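Local coordinates for protein adenosine deaminase (Burkholderia ambifaria, PDB 4GXW) that binds zinc and probably catalyses the hydrolytic deamination of an adenine-type purine, at residues 54-59 against 85-90; 97-102 against 142-147; 162-167 against 196-201; 241-246 against 263-268; 327-332 against 355-360. All coordinates share one frame; numbering follows the deposited sequence. Where two conformers were deposited one is given.

How the contacts relate
The five contacts come in series along the chain and together sample a TIM-barrel metallohydrolase from rim to centre. Contact 4 is the one at the zinc site, where the loop after strand 238-239 meets strand 261-264. Contacts 1 and 2 touch where Leu88 packs on Ile97, because helices 77-87 and 91-106 are consecutive; their centres still lie about 23 Å apart. Contact 2 joins two outer helices of the barrel, and contact 3 joins the segments that follow strands 151-159 and 184-188, its centre about 23 Å from that of contact 4. Contact 5 pairs the C-terminal helices, about 43 Å from contact 1 between centres. Contacts 1, 2 and 5 are thus scaffold packing away from the metal.

Contact 1: 54-59 against 85-90; sequences SGAPIE and RYLLTR
The ring of Tyr86 lies between two residues: Pro57 CG lies over one face, toward the rim, and the aliphatic CG of Arg85 lies over the centre of the other. The proline comes across the ring at about a right angle, with CG 3.9 Å from the Tyr86 ring centroid in a CH-pi contact and its CD 3.6 Å from Tyr86 CD1. Pro57 is the centre of an inverse gamma turn, closed by the 2.7 Å bond from Ile58 N to Ala56 O, in the loop that leaves helix 44-54 and leads to helix 62-67. The loop packs here against the end of helix 77-87. Ala56 CB touches Tyr86 CB at 3.8 Å, and Leu87 CD1 takes Ile58 CD1 at 3.6 Å, the two side chains crossing; Leu87 also touches Phe47 and Leu50 of helix 44-54, while Ile58 reaches Ile63 and Phe66. At the end of helix 44-54, Ser54 OG, set between its own N and carbonyl carbon (chi1 63°), lies within reach of both Leu50 O and, at 3.1 Å, Tyr86 O.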
# COMPACT_ATOMS: atom_id res chain seq x y z
N SER A 54 -22.22 -9.63 13.23
CA SER A 54 -21.60 -9.45 14.55
C SER A 54 -22.47 -8.68 15.52
O SER A 54 -22.23 -8.70 16.73
CB SER A 54 -20.25 -8.74 14.42
OG SER A 54 -20.41 -7.43 13.90
N GLY A 55 -23.49 -8.01 15.00
CA GLY A 55 -24.30 -7.12 15.81
C GLY A 55 -23.45 -5.97 16.30
O GLY A 55 -23.59 -5.52 17.44
N ALA A 56 -22.57 -5.49 15.43
CA ALA A 56 -21.71 -4.36 15.76
C ALA A 56 -22.56 -3.13 16.00
O ALA A 56 -23.56 -2.92 15.31
CB ALA A 56 -20.73 -4.11 14.62
N PRO A 57 -22.17 -2.30 16.98
CA PRO A 57 -22.89 -1.06 17.30
C PRO A 57 -22.62 0.00 16.25
O PRO A 57 -22.15 1.10 16.56
CB PRO A 57 -22.28 -0.66 18.65
CG PRO A 57 -20.90 -1.22 18.61
CD PRO A 57 -21.02 -2.52 17.87
N ILE A 58 -22.91 -0.35 15.00
CA ILE A 58 -22.67 0.50 13.84
C ILE A 58 -23.84 0.28 12.88
O ILE A 58 -23.98 -0.80 12.31
CB ILE A 58 -21.36 0.11 13.12
CG1 ILE A 58 -20.19 0.00 14.11
CG2 ILE A 58 -21.03 1.11 12.02
CD1 ILE A 58 -19.01 -0.78 13.58
N GLU A 59 -24.68 1.30 12.69
CA GLU A 59 -25.82 1.17 11.79
C GLU A 59 -25.44 1.51 10.35
O GLU A 59 -24.34 2.01 10.11
CB GLU A 59 -27.00 2.04 12.25
CG GLU A 59 -26.84 3.55 12.03
CD GLU A 59 -25.91 4.20 13.04
OE1 GLU A 59 -25.33 3.48 13.88
OE2 GLU A 59 -25.76 5.44 13.00
N ARG A 85 -12.24 -4.28 16.45
CA ARG A 85 -12.97 -4.35 17.71
C ARG A 85 -14.36 -4.97 17.59
O ARG A 85 -14.82 -5.64 18.51
CB ARG A 85 -13.04 -2.98 18.41
CG ARG A 85 -13.57 -3.06 19.85
CD ARG A 85 -13.35 -1.76 20.62
NE ARG A 85 -11.93 -1.47 20.82
CZ ARG A 85 -11.16 -2.05 21.74
NH1 ARG A 85 -11.66 -2.97 22.55
NH2 ARG A 85 -9.88 -1.71 21.83
N TYR A 86 -15.02 -4.77 16.45
CA TYR A 86 -16.43 -5.15 16.33
C TYR A 86 -16.80 -6.10 15.19
O TYR A 86 -17.75 -6.88 15.31
CB TYR A 86 -17.32 -3.90 16.24
CG TYR A 86 -17.20 -2.99 17.44
CD1 TYR A 86 -17.65 -3.41 18.68
CD2 TYR A 86 -16.63 -1.73 17.34
CE1 TYR A 86 -17.55 -2.59 19.79
CE2 TYR A 86 -16.52 -0.91 18.45
CZ TYR A 86 -16.98 -1.35 19.67
OH TYR A 86 -16.88 -0.55 20.78
N LEU A 87 -16.07 -6.04 14.08
CA LEU A 87 -16.53 -6.71 12.87
C LEU A 87 -15.88 -8.04 12.57
O LEU A 87 -16.54 -8.98 12.12
CB LEU A 87 -16.35 -5.81 11.65
CG LEU A 87 -17.53 -4.93 11.23
CD1 LEU A 87 -17.68 -3.81 12.23
CD2 LEU A 87 -17.32 -4.40 9.82
N LEU A 88 -14.57 -8.12 12.76
CA LEU A 88 -13.82 -9.32 12.43
C LEU A 88 -13.83 -10.23 13.66
O LEU A 88 -13.09 -10.00 14.62
CB LEU A 88 -12.38 -8.95 12.02
CG LEU A 88 -12.30 -8.03 10.80
CD1 LEU A 88 -10.89 -7.48 10.60
CD2 LEU A 88 -12.80 -8.73 9.52
N THR A 89 -14.70 -11.23 13.64
CA THR A 89 -14.92 -12.04 14.83
C THR A 89 -14.57 -13.52 14.67
O THR A 89 -14.61 -14.27 15.65
CB THR A 89 -16.38 -11.93 15.34
OG1 THR A 89 -17.27 -12.49 14.37
CG2 THR A 89 -16.75 -10.47 15.60
N ARG A 90 -14.24 -13.94 13.45
CA ARG A 90 -13.86 -15.32 13.17
C ARG A 90 -12.70 -15.31 12.20
O ARG A 90 -12.64 -14.43 11.34
CB ARG A 90 -15.01 -16.09 12.50
CG ARG A 90 -16.33 -16.07 13.22
CD ARG A 90 -17.34 -16.92 12.47
NE ARG A 90 -18.70 -16.80 13.01
CZ ARG A 90 -19.66 -17.69 12.80
NH1 ARG A 90 -19.43 -18.77 12.06
NH2 ARG A 90 -20.87 -17.51 13.33

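Contact 2: 97-102 against 142-147; sequences IAYEYL and RDAARD
Tyr99 reaches across to helix 142-147, its CG anti to the backbone N (chi1 179°). Beyond CB, ring atom CD1 comes within 3.7 Å of both Asp143 CB and Ala144 N, the amide lying at the ring edge. CE1 is next, also 3.7 Å from Asp143 CB. At the tip, the hydroxyl OH donates to Asp147 OD2 over 2.6 Å, on the anti side of the carboxylate, whose plane stands 88° from that of the ring. The two helix segments, parts of helices 91-106 and 130-148 on the outside of the TIM barrel, run in roughly the same direction, with axes 8.9 Å apart and crossing at -33°. One turn further along its helix, Leu102 CB meets Ala144 CB at 3.6 Å, and Leu102 also touches Ala113 of strand 110-117. Asp147 is gripped side-on by Arg146, whose NE bonds to OD1 and whose NH2 reaches OD2 on the syn side at 3.0 Å, making arginine the second donor to the oxygen that the phenol meets.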
# COMPACT_ATOMS: atom_id res chain seq x y z
N ILE A 97 -11.80 -11.40 3.52
CA ILE A 97 -11.35 -10.09 3.09
C ILE A 97 -10.02 -10.15 2.33
O ILE A 97 -9.80 -9.35 1.42
CB ILE A 97 -11.36 -9.01 4.21
CG1 ILE A 97 -10.42 -9.36 5.35
CG2 ILE A 97 -12.79 -8.80 4.71
CD1 ILE A 97 -10.27 -8.22 6.34
N ALA A 98 -9.17 -11.13 2.65
CA ALA A 98 -7.94 -11.32 1.88
C ALA A 98 -8.27 -11.76 0.45
O ALA A 98 -7.73 -11.23 -0.51
CB ALA A 98 -7.02 -12.33 2.57
N TYR A 99 -9.19 -12.72 0.33
CA TYR A 99 -9.58 -13.25 -0.97
C TYR A 99 -10.22 -12.15 -1.81
O TYR A 99 -9.91 -12.02 -3.00
CB TYR A 99 -10.54 -14.42 -0.77
CG TYR A 99 -11.06 -15.06 -2.04
CD1 TYR A 99 -10.30 -15.98 -2.74
CD2 TYR A 99 -12.33 -14.75 -2.52
CE1 TYR A 99 -10.79 -16.58 -3.89
CE2 TYR A 99 -12.83 -15.35 -3.67
CZ TYR A 99 -12.05 -16.26 -4.35
OH TYR A 99 -12.54 -16.86 -5.50
N GLU A 100 -11.10 -11.36 -1.20
CA GLU A 100 -11.80 -10.31 -1.95
C GLU A 100 -10.88 -9.17 -2.37
O GLU A 100 -11.03 -8.62 -3.46
CB GLU A 100 -13.02 -9.79 -1.17
CG GLU A 100 -14.09 -10.86 -1.02
CD GLU A 100 -15.36 -10.39 -0.34
OE1 GLU A 100 -15.44 -9.23 0.10
OE2 GLU A 100 -16.31 -11.22 -0.25
N TYR A 101 -9.93 -8.81 -1.51
CA TYR A 101 -8.93 -7.81 -1.88
C TYR A 101 -8.13 -8.30 -3.08
O TYR A 101 -7.98 -7.57 -4.07
CB TYR A 101 -7.99 -7.47 -0.70
CG TYR A 101 -6.68 -6.89 -1.18
CD1 TYR A 101 -6.64 -5.72 -1.93
CD2 TYR A 101 -5.48 -7.55 -0.94
CE1 TYR A 101 -5.44 -5.21 -2.40
CE2 TYR A 101 -4.28 -7.05 -1.40
CZ TYR A 101 -4.26 -5.88 -2.13
OH TYR A 101 -3.05 -5.40 -2.58
N LEU A 102 -7.64 -9.53 -3.02
CA LEU A 102 -6.81 -10.06 -4.10
C LEU A 102 -7.60 -10.20 -5.40
O LEU A 102 -7.06 -9.96 -6.48
CB LEU A 102 -6.13 -11.37 -3.69
CG LEU A 102 -5.09 -11.20 -2.57
CD1 LEU A 102 -4.68 -12.53 -1.96
CD2 LEU A 102 -3.87 -10.43 -3.06
N ARG A 142 -4.07 -18.40 -1.09
CA ARG A 142 -3.93 -19.56 -1.96
C ARG A 142 -5.15 -19.73 -2.86
O ARG A 142 -5.01 -20.04 -4.05
CB ARG A 142 -3.65 -20.81 -1.12
CG ARG A 142 -2.26 -20.80 -0.52
CD ARG A 142 -2.00 -21.94 0.46
NE ARG A 142 -0.69 -21.79 1.08
CZ ARG A 142 -0.27 -22.50 2.13
NH1 ARG A 142 -1.05 -23.42 2.67
NH2 ARG A 142 0.94 -22.27 2.62
N ASP A 143 -6.33 -19.46 -2.32
CA ASP A 143 -7.56 -19.50 -3.12
C ASP A 143 -7.55 -18.45 -4.23
O ASP A 143 -7.99 -18.71 -5.35
CB ASP A 143 -8.81 -19.28 -2.25
CG ASP A 143 -9.11 -20.46 -1.34
OD1 ASP A 143 -8.53 -21.54 -1.52
OD2 ASP A 143 -9.96 -20.28 -0.44
N ALA A 144 -7.04 -17.25 -3.93
CA ALA A 144 -6.98 -16.18 -4.93
C ALA A 144 -5.96 -16.49 -6.02
O ALA A 144 -6.17 -16.15 -7.19
CB ALA A 144 -6.68 -14.84 -4.28
N ALA A 145 -4.84 -17.10 -5.65
CA ALA A 145 -3.86 -17.52 -6.66
C ALA A 145 -4.50 -18.54 -7.60
O ALA A 145 -4.34 -18.46 -8.82
CB ALA A 145 -2.62 -18.09 -6.00
N ARG A 146 -5.24 -19.49 -7.03
CA ARG A 146 -5.92 -20.52 -7.78
C ARG A 146 -6.98 -19.94 -8.72
O ARG A 146 -7.08 -20.34 -9.89
CB ARG A 146 -6.58 -21.49 -6.80
CG ARG A 146 -7.38 -22.62 -7.42
CD ARG A 146 -8.31 -23.24 -6.39
NE ARG A 146 -9.31 -22.29 -5.93
CZ ARG A 146 -9.99 -22.40 -4.79
NH1 ARG A 146 -9.78 -23.44 -3.98
NH2 ARG A 146 -10.89 -21.48 -4.46
N ASP A 147 -7.77 -19.00 -8.21
CA ASP A 147 -8.93 -18.49 -8.93
C ASP A 147 -8.63 -17.33 -9.89
O ASP A 147 -9.28 -17.21 -10.94
CB ASP A 147 -10.05 -18.09 -7.96
CG ASP A 147 -10.63 -19.27 -7.21
OD1 ASP A 147 -10.41 -20.43 -7.65
OD2 ASP A 147 -11.31 -19.06 -6.19

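Contact 3: 162-167 against 196-201; sequences QDPDEA and PELFWK
Phe199 and Pro164 carry this contact, with Leu198 and Ala167 beside them. The phenylalanine ring presents its edge to the helix start: CD1 lies 3.9 Å from Ala167 CB, and CE1 is 3.7 Å from Gln162 O, which sits in the plane of the ring. Pro164 CA approaches CE1 obliquely at 3.8 Å. The proline ring also meets Leu198: its CB rests 3.5 Å from Leu198 O and its CG lies 4.0 Å from Leu198 CD1. Leu198 CG in turn lies over one face of the Phe199 ring, toward the rim.

The next shell fixes the proline end. Asp163 is the N-cap of helix 164-176, and its OD1 accepts from Asp165 N at 2.8 Å with an N-H...O angle of 168°. Gln162 O also receives Arg194 NH2. Toward solvent, a water bridges Asp165 OD1 and Lys201 NZ, donating to the first at 3.0 Å and accepting from the second at 2.9 Å; the opposite charges do not touch directly.

Phe199 lies at the start of helix 200-208, and the contact brings the starts of two barrel helices together, with Phe199 and Ala167 both touching Ile158 of strand 151-159.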
# COMPACT_ATOMS: atom_id res chain seq x y z
N GLN A 162 1.05 0.81 20.05
CA GLN A 162 1.19 -0.08 21.19
C GLN A 162 2.66 -0.23 21.57
O GLN A 162 3.55 0.22 20.85
CB GLN A 162 0.53 -1.45 20.92
CG GLN A 162 -0.83 -1.41 20.18
CD GLN A 162 -1.81 -0.34 20.68
OE1 GLN A 162 -1.87 -0.03 21.87
NE2 GLN A 162 -2.61 0.20 19.76
N ASP A 163 2.89 -0.84 22.73
CA ASP A 163 4.24 -1.01 23.29
C ASP A 163 5.15 -1.83 22.36
O ASP A 163 4.68 -2.72 21.65
CB ASP A 163 4.11 -1.73 24.64
CG ASP A 163 5.39 -1.70 25.45
OD1 ASP A 163 6.25 -2.59 25.25
OD2 ASP A 163 5.54 -0.81 26.32
N PRO A 164 6.46 -1.53 22.36
CA PRO A 164 7.40 -2.32 21.55
C PRO A 164 7.40 -3.82 21.88
O PRO A 164 7.79 -4.61 21.01
CB PRO A 164 8.77 -1.67 21.82
CG PRO A 164 8.55 -0.68 22.93
CD PRO A 164 7.10 -0.32 22.92
N ASP A 165 6.97 -4.22 23.08
CA ASP A 165 6.81 -5.64 23.38
C ASP A 165 5.82 -6.35 22.45
O ASP A 165 5.98 -7.54 22.16
CB ASP A 165 6.33 -5.85 24.82
CG ASP A 165 7.41 -5.64 25.84
OD1 ASP A 165 8.60 -5.61 25.45
OD2 ASP A 165 7.07 -5.53 27.03
N GLU A 166 4.80 -5.64 22.00
CA GLU A 166 3.82 -6.24 21.11
C GLU A 166 4.45 -6.49 19.75
O GLU A 166 4.12 -7.46 19.07
CB GLU A 166 2.56 -5.37 20.97
CG GLU A 166 1.72 -5.26 22.24
CD GLU A 166 1.08 -6.57 22.69
OE1 GLU A 166 0.99 -7.53 21.90
OE2 GLU A 166 0.64 -6.63 23.86
N ALA A 167 5.39 -5.63 19.37
CA ALA A 167 6.10 -5.79 18.11
C ALA A 167 6.98 -7.04 18.14
O ALA A 167 6.99 -7.82 17.19
CB ALA A 167 6.94 -4.53 17.81
N PRO A 196 10.55 5.36 14.89
CA PRO A 196 10.91 3.99 14.50
C PRO A 196 11.94 3.31 15.40
O PRO A 196 11.85 2.09 15.58
CB PRO A 196 11.43 4.16 13.07
CG PRO A 196 11.84 5.62 12.98
CD PRO A 196 10.83 6.34 13.82
N GLU A 197 12.87 4.07 15.97
CA GLU A 197 13.88 3.48 16.84
C GLU A 197 13.31 2.84 18.11
O GLU A 197 13.94 2.01 18.73
CB GLU A 197 14.99 4.48 17.17
CG GLU A 197 14.57 5.69 18.00
CD GLU A 197 14.13 6.89 17.19
OE1 GLU A 197 13.67 6.73 16.03
OE2 GLU A 197 14.21 8.02 17.74
N LEU A 198 12.09 3.24 18.48
CA LEU A 198 11.43 2.63 19.62
C LEU A 198 11.27 1.11 19.43
O LEU A 198 11.24 0.35 20.40
CB LEU A 198 10.06 3.29 19.82
CG LEU A 198 9.17 2.88 21.00
CD1 LEU A 198 9.93 3.07 22.31
CD2 LEU A 198 7.87 3.69 20.99
N PHE A 199 11.20 0.70 18.17
CA PHE A 199 10.90 -0.68 17.77
C PHE A 199 12.13 -1.43 17.26
O PHE A 199 12.02 -2.40 16.49
CB PHE A 199 9.77 -0.66 16.74
CG PHE A 199 8.53 0.00 17.27
CD1 PHE A 199 7.63 -0.72 18.03
CD2 PHE A 199 8.32 1.37 17.11
CE1 PHE A 199 6.51 -0.12 18.59
CE2 PHE A 199 7.20 1.98 17.67
CZ PHE A 199 6.30 1.23 18.40
N TRP A 200 13.31 -1.00 17.71
CA TRP A 200 14.56 -1.61 17.27
C TRP A 200 14.59 -3.12 17.51
O TRP A 200 15.11 -3.87 16.69
CB TRP A 200 15.77 -0.94 17.96
CG TRP A 200 15.86 -1.20 19.43
CD1 TRP A 200 15.37 -0.42 20.43
CD2 TRP A 200 16.51 -2.31 20.07
NE1 TRP A 200 15.65 -0.98 21.65
CE2 TRP A 200 16.35 -2.14 21.46
CE3 TRP A 200 17.20 -3.44 19.60
CZ2 TRP A 200 16.86 -3.06 22.39
CZ3 TRP A 200 17.70 -4.33 20.52
CH2 TRP A 200 17.52 -4.15 21.90
N LYS A 201 14.03 -3.57 18.63
CA LYS A 201 14.14 -4.98 18.98
C LYS A 201 13.40 -5.90 18.00
O LYS A 201 13.92 -6.94 17.58
CB LYS A 201 13.66 -5.21 20.41
CG LYS A 201 14.03 -6.56 20.98
CD LYS A 201 13.71 -6.62 22.47
CE LYS A 201 13.90 -8.01 23.01
NZ LYS A 201 13.47 -8.02 24.42
O HOH W 1 10.57 -7.52 24.31

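Contact 4: 241-246 against 263-268; sequences HGYTIV and TVVPTN
His241 N donates to Thr263 O at 2.8 Å, tying the chain just after strand 238-239 to strand 261-264. These are neighbouring strand ends of the TIM barrel, at the zinc site: the His241 side chain is about 4 Å from the zinc ion, which His35, His37, His216 and Asp301 bind. The His241 ring edge holds Tyr243 OH in plane, 2.7 Å from ND1, with either atom able to be the donor. The same phenol oxygen accepts from Val265 N at 2.9 Å, so it couples the histidine to the backbone of segment 263-268. Tyr243 CE1 also packs on Val264 CG1 at 3.9 Å. Thr263 OG1 bonds to Asp240 and to zinc ligand His35 ND1, a second-shell link to the metal. Asn268 caps the following helix through Tyr271 N. Val265 CG2 comes obliquely to the His241 ring, 3.6 Å from CE1, and Asn268 ND2, which makes a weak hydrogen bond to Glu219 OE2, lies 3.7 Å from that same carbon.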
# COMPACT_ATOMS: atom_id res chain seq x y z
N HIS A 241 6.08 5.41 2.14
CA HIS A 241 5.90 6.87 2.08
C HIS A 241 7.25 7.57 1.90
O HIS A 241 7.73 7.74 0.78
CB HIS A 241 5.11 7.43 3.27
CG HIS A 241 3.70 6.91 3.39
ND1 HIS A 241 2.77 7.01 2.37
CD2 HIS A 241 3.08 6.29 4.42
CE1 HIS A 241 1.63 6.49 2.78
NE2 HIS A 241 1.79 6.05 4.02
N GLY A 242 7.87 7.96 3.01
CA GLY A 242 9.18 8.59 2.96
C GLY A 242 9.21 10.04 2.52
O GLY A 242 10.28 10.57 2.30
N TYR A 243 8.05 10.70 2.47
CA TYR A 243 7.91 11.99 1.77
C TYR A 243 8.86 13.08 2.24
O TYR A 243 9.40 13.83 1.42
CB TYR A 243 6.46 12.51 1.83
CG TYR A 243 5.47 11.48 1.37
CD1 TYR A 243 5.58 10.91 0.10
CD2 TYR A 243 4.44 11.04 2.19
CE1 TYR A 243 4.70 9.93 -0.32
CE2 TYR A 243 3.54 10.07 1.77
CZ TYR A 243 3.69 9.51 0.52
OH TYR A 243 2.84 8.52 0.08
N THR A 244 9.04 13.20 3.55
CA THR A 244 9.83 14.30 4.07
C THR A 244 11.33 14.19 3.77
O THR A 244 12.09 15.12 4.04
CB THR A 244 9.59 14.50 5.56
OG1 THR A 244 9.85 13.28 6.25
CG2 THR A 244 8.13 14.92 5.82
N ILE A 245 11.76 13.07 3.20
CA ILE A 245 13.15 12.92 2.79
C ILE A 245 13.55 14.01 1.79
O ILE A 245 14.73 14.35 1.70
CB ILE A 245 13.46 11.50 2.23
CG1 ILE A 245 14.96 11.23 2.25
CG2 ILE A 245 12.87 11.32 0.84
CD1 ILE A 245 15.35 9.94 1.56
N VAL A 246 12.59 14.58 1.07
CA VAL A 246 12.89 15.64 0.11
C VAL A 246 13.48 16.87 0.80
O VAL A 246 14.09 17.72 0.14
CB VAL A 246 11.67 16.06 -0.74
CG1 VAL A 246 11.10 14.86 -1.47
CG2 VAL A 246 10.62 16.74 0.13
N THR A 263 7.55 3.25 -1.45
CA THR A 263 6.18 3.07 -1.88
C THR A 263 5.47 4.39 -1.61
O THR A 263 5.63 4.98 -0.55
CB THR A 263 5.49 1.87 -1.18
OG1 THR A 263 5.27 2.17 0.21
CG2 THR A 263 6.32 0.60 -1.31
N VAL A 264 4.71 4.87 -2.58
CA VAL A 264 4.05 6.17 -2.45
C VAL A 264 2.56 6.04 -2.73
O VAL A 264 2.12 5.10 -3.42
CB VAL A 264 4.70 7.26 -3.35
CG1 VAL A 264 6.18 7.45 -2.98
CG2 VAL A 264 4.52 6.92 -4.83
N VAL A 265 1.79 6.97 -2.18
CA VAL A 265 0.34 6.88 -2.21
C VAL A 265 -0.21 8.24 -2.62
O VAL A 265 -0.24 9.18 -1.81
CB VAL A 265 -0.20 6.48 -0.81
CG1 VAL A 265 -1.72 6.41 -0.81
CG2 VAL A 265 0.42 5.16 -0.35
N PRO A 266 -0.62 8.38 -3.89
CA PRO A 266 -1.13 9.69 -4.33
C PRO A 266 -2.31 10.18 -3.50
O PRO A 266 -2.43 11.38 -3.26
CB PRO A 266 -1.50 9.46 -5.81
CG PRO A 266 -1.35 7.98 -6.06
CD PRO A 266 -0.45 7.43 -5.00
N THR A 267 -3.15 9.26 -3.02
CA THR A 267 -4.29 9.64 -2.19
C THR A 267 -3.97 9.79 -0.69
O THR A 267 -4.89 9.77 0.12
CB THR A 267 -5.44 8.63 -2.35
OG1 THR A 267 -4.96 7.31 -2.06
CG2 THR A 267 -5.96 8.67 -3.78
N ASN A 268 -2.69 9.94 -0.33
CA ASN A 268 -2.32 10.11 1.08
C ASN A 268 -3.21 11.15 1.77
O ASN A 268 -3.30 12.29 1.32
CB ASN A 268 -0.86 10.52 1.18
CG ASN A 268 -0.41 10.75 2.61
OD1 ASN A 268 -0.23 11.89 3.04
ND2 ASN A 268 -0.24 9.66 3.36

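Contact 5: 327-332 against 355-360; sequences DLKQFM and PEFDML
Lys329 NZ reaches Asp358 OD1 at 2.7 Å, a salt bridge that uses the syn lone pair of that oxygen. The lysine gets there as an extended chain, CG anti to the backbone N (chi1 -171°), with its first methylenes against Phe357. Lys329 CB lies over one face of that ring, 3.7 Å from the centroid in a CH-pi contact, and CG follows at 3.8 Å from CD1. The backbone joins in, with Lys329 N 3.4 Å from Phe357 CZ. Met332 slides past Phe357 in the opposite direction: its terminal CE packs on Phe357 CB at 3.9 Å, while SD sits obliquely to the ring, 5.2 Å from its centroid, a Met-aromatic contact. Leu328 CB completes the layer at 4.3 Å from Phe357 CZ.

The helices, 325-338 and the long C-terminal 343-371, run antiparallel here at 155° with segment axes 11.0 Å apart, and the Phe357 ring lies between them. Leu328 packs on Trp314 and Met317 of helix 310-319, and Phe357 on Leu29. One lysine therefore does two jobs, its CB over the face of a buried ring while its ammonium pairs with a carboxylate at the exposed margin.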
# COMPACT_ATOMS: atom_id res chain seq x y z
N ASP A 327 8.10 7.86 -17.44
CA ASP A 327 8.22 7.80 -15.98
C ASP A 327 7.45 6.61 -15.41
O ASP A 327 7.94 5.92 -14.51
CB ASP A 327 7.69 9.08 -15.33
CG ASP A 327 8.56 10.29 -15.59
OD1 ASP A 327 9.80 10.14 -15.68
OD2 ASP A 327 8.00 11.41 -15.67
N LEU A 328 6.24 6.38 -15.90
CA LEU A 328 5.43 5.25 -15.44
C LEU A 328 6.11 3.91 -15.73
O LEU A 328 6.03 3.00 -14.91
CB LEU A 328 4.01 5.30 -16.02
CG LEU A 328 2.94 6.01 -15.17
CD1 LEU A 328 3.38 7.41 -14.75
CD2 LEU A 328 1.60 6.04 -15.89
N LYS A 329 6.79 3.78 -16.86
CA LYS A 329 7.54 2.56 -17.13
C LYS A 329 8.60 2.33 -16.05
O LYS A 329 8.78 1.21 -15.56
CB LYS A 329 8.18 2.59 -18.52
CG LYS A 329 8.79 1.26 -18.94
CD LYS A 329 9.41 1.31 -20.32
CE LYS A 329 10.03 -0.03 -20.69
NZ LYS A 329 10.59 0.01 -22.07
N GLN A 330 9.30 3.40 -15.67
CA GLN A 330 10.28 3.31 -14.60
C GLN A 330 9.64 2.93 -13.27
O GLN A 330 10.19 2.13 -12.53
CB GLN A 330 11.09 4.60 -14.48
CG GLN A 330 12.02 4.84 -15.66
CD GLN A 330 12.86 3.62 -16.00
OE1 GLN A 330 13.54 3.08 -15.14
NE2 GLN A 330 12.79 3.18 -17.26
N PHE A 331 8.47 3.50 -12.97
CA PHE A 331 7.78 3.13 -11.74
C PHE A 331 7.42 1.64 -11.72
O PHE A 331 7.50 1.00 -10.67
CB PHE A 331 6.49 3.94 -11.54
CG PHE A 331 6.68 5.43 -11.42
CD1 PHE A 331 7.90 5.99 -11.08
CD2 PHE A 331 5.61 6.26 -11.68
CE1 PHE A 331 8.04 7.37 -10.97
CE2 PHE A 331 5.74 7.64 -11.58
CZ PHE A 331 6.96 8.19 -11.24
N MET A 332 7.01 1.11 -12.87
CA MET A 332 6.75 -0.33 -13.00
C MET A 332 8.00 -1.14 -12.68
O MET A 332 7.96 -2.11 -11.91
CB MET A 332 6.26 -0.66 -14.42
CG MET A 332 5.99 -2.15 -14.60
SD MET A 332 5.57 -2.59 -16.29
CE MET A 332 7.15 -2.42 -17.09
N PRO A 355 8.41 -5.32 -22.47
CA PRO A 355 7.81 -5.32 -23.81
C PRO A 355 6.29 -5.20 -23.79
O PRO A 355 5.70 -4.63 -24.72
CB PRO A 355 8.19 -6.70 -24.38
CG PRO A 355 9.31 -7.17 -23.57
CD PRO A 355 9.24 -6.52 -22.24
N GLU A 356 5.63 -5.75 -22.77
CA GLU A 356 4.18 -5.59 -22.66
C GLU A 356 3.83 -4.12 -22.52
O GLU A 356 2.91 -3.63 -23.18
CB GLU A 356 3.61 -6.33 -21.45
CG GLU A 356 3.46 -7.83 -21.59
CD GLU A 356 2.65 -8.41 -20.45
OE1 GLU A 356 1.41 -8.26 -20.45
OE2 GLU A 356 3.26 -9.00 -19.52
N PHE A 357 4.54 -3.44 -21.63
CA PHE A 357 4.33 -2.01 -21.44
C PHE A 357 4.51 -1.25 -22.75
O PHE A 357 3.70 -0.39 -23.11
CB PHE A 357 5.31 -1.46 -20.38
CG PHE A 357 5.10 -0.01 -20.04
CD1 PHE A 357 5.54 1.00 -20.89
CD2 PHE A 357 4.49 0.35 -18.85
CE1 PHE A 357 5.34 2.33 -20.57
CE2 PHE A 357 4.28 1.69 -18.52
CZ PHE A 357 4.72 2.67 -19.38
N ASP A 358 5.59 -1.56 -23.46
CA ASP A 358 5.90 -0.89 -24.72
C ASP A 358 4.75 -1.03 -25.72
O ASP A 358 4.39 -0.06 -26.39
CB ASP A 358 7.19 -1.44 -25.34
CG ASP A 358 8.44 -1.08 -24.55
OD1 ASP A 358 8.40 -0.14 -23.72
OD2 ASP A 358 9.48 -1.75 -24.78
N MET A 359 4.17 -2.22 -25.81
CA MET A 359 3.03 -2.42 -26.69
C MET A 359 1.81 -1.61 -26.24
O MET A 359 1.13 -1.02 -27.08
CB MET A 359 2.66 -3.90 -26.81
CG MET A 359 3.55 -4.66 -27.78
SD MET A 359 2.95 -6.31 -28.16
CE MET A 359 1.45 -5.94 -29.06
N LEU A 360 1.55 -1.57 -24.94
CA LEU A 360 0.42 -0.80 -24.43
C LEU A 360 0.59 0.69 -24.73
O LEU A 360 -0.38 1.37 -25.06
CB LEU A 360 0.23 -1.04 -22.93
CG LEU A 360 -0.19 -2.47 -22.56
CD1 LEU A 360 -0.26 -2.63 -21.04
CD2 LEU A 360 -1.54 -2.83 -23.21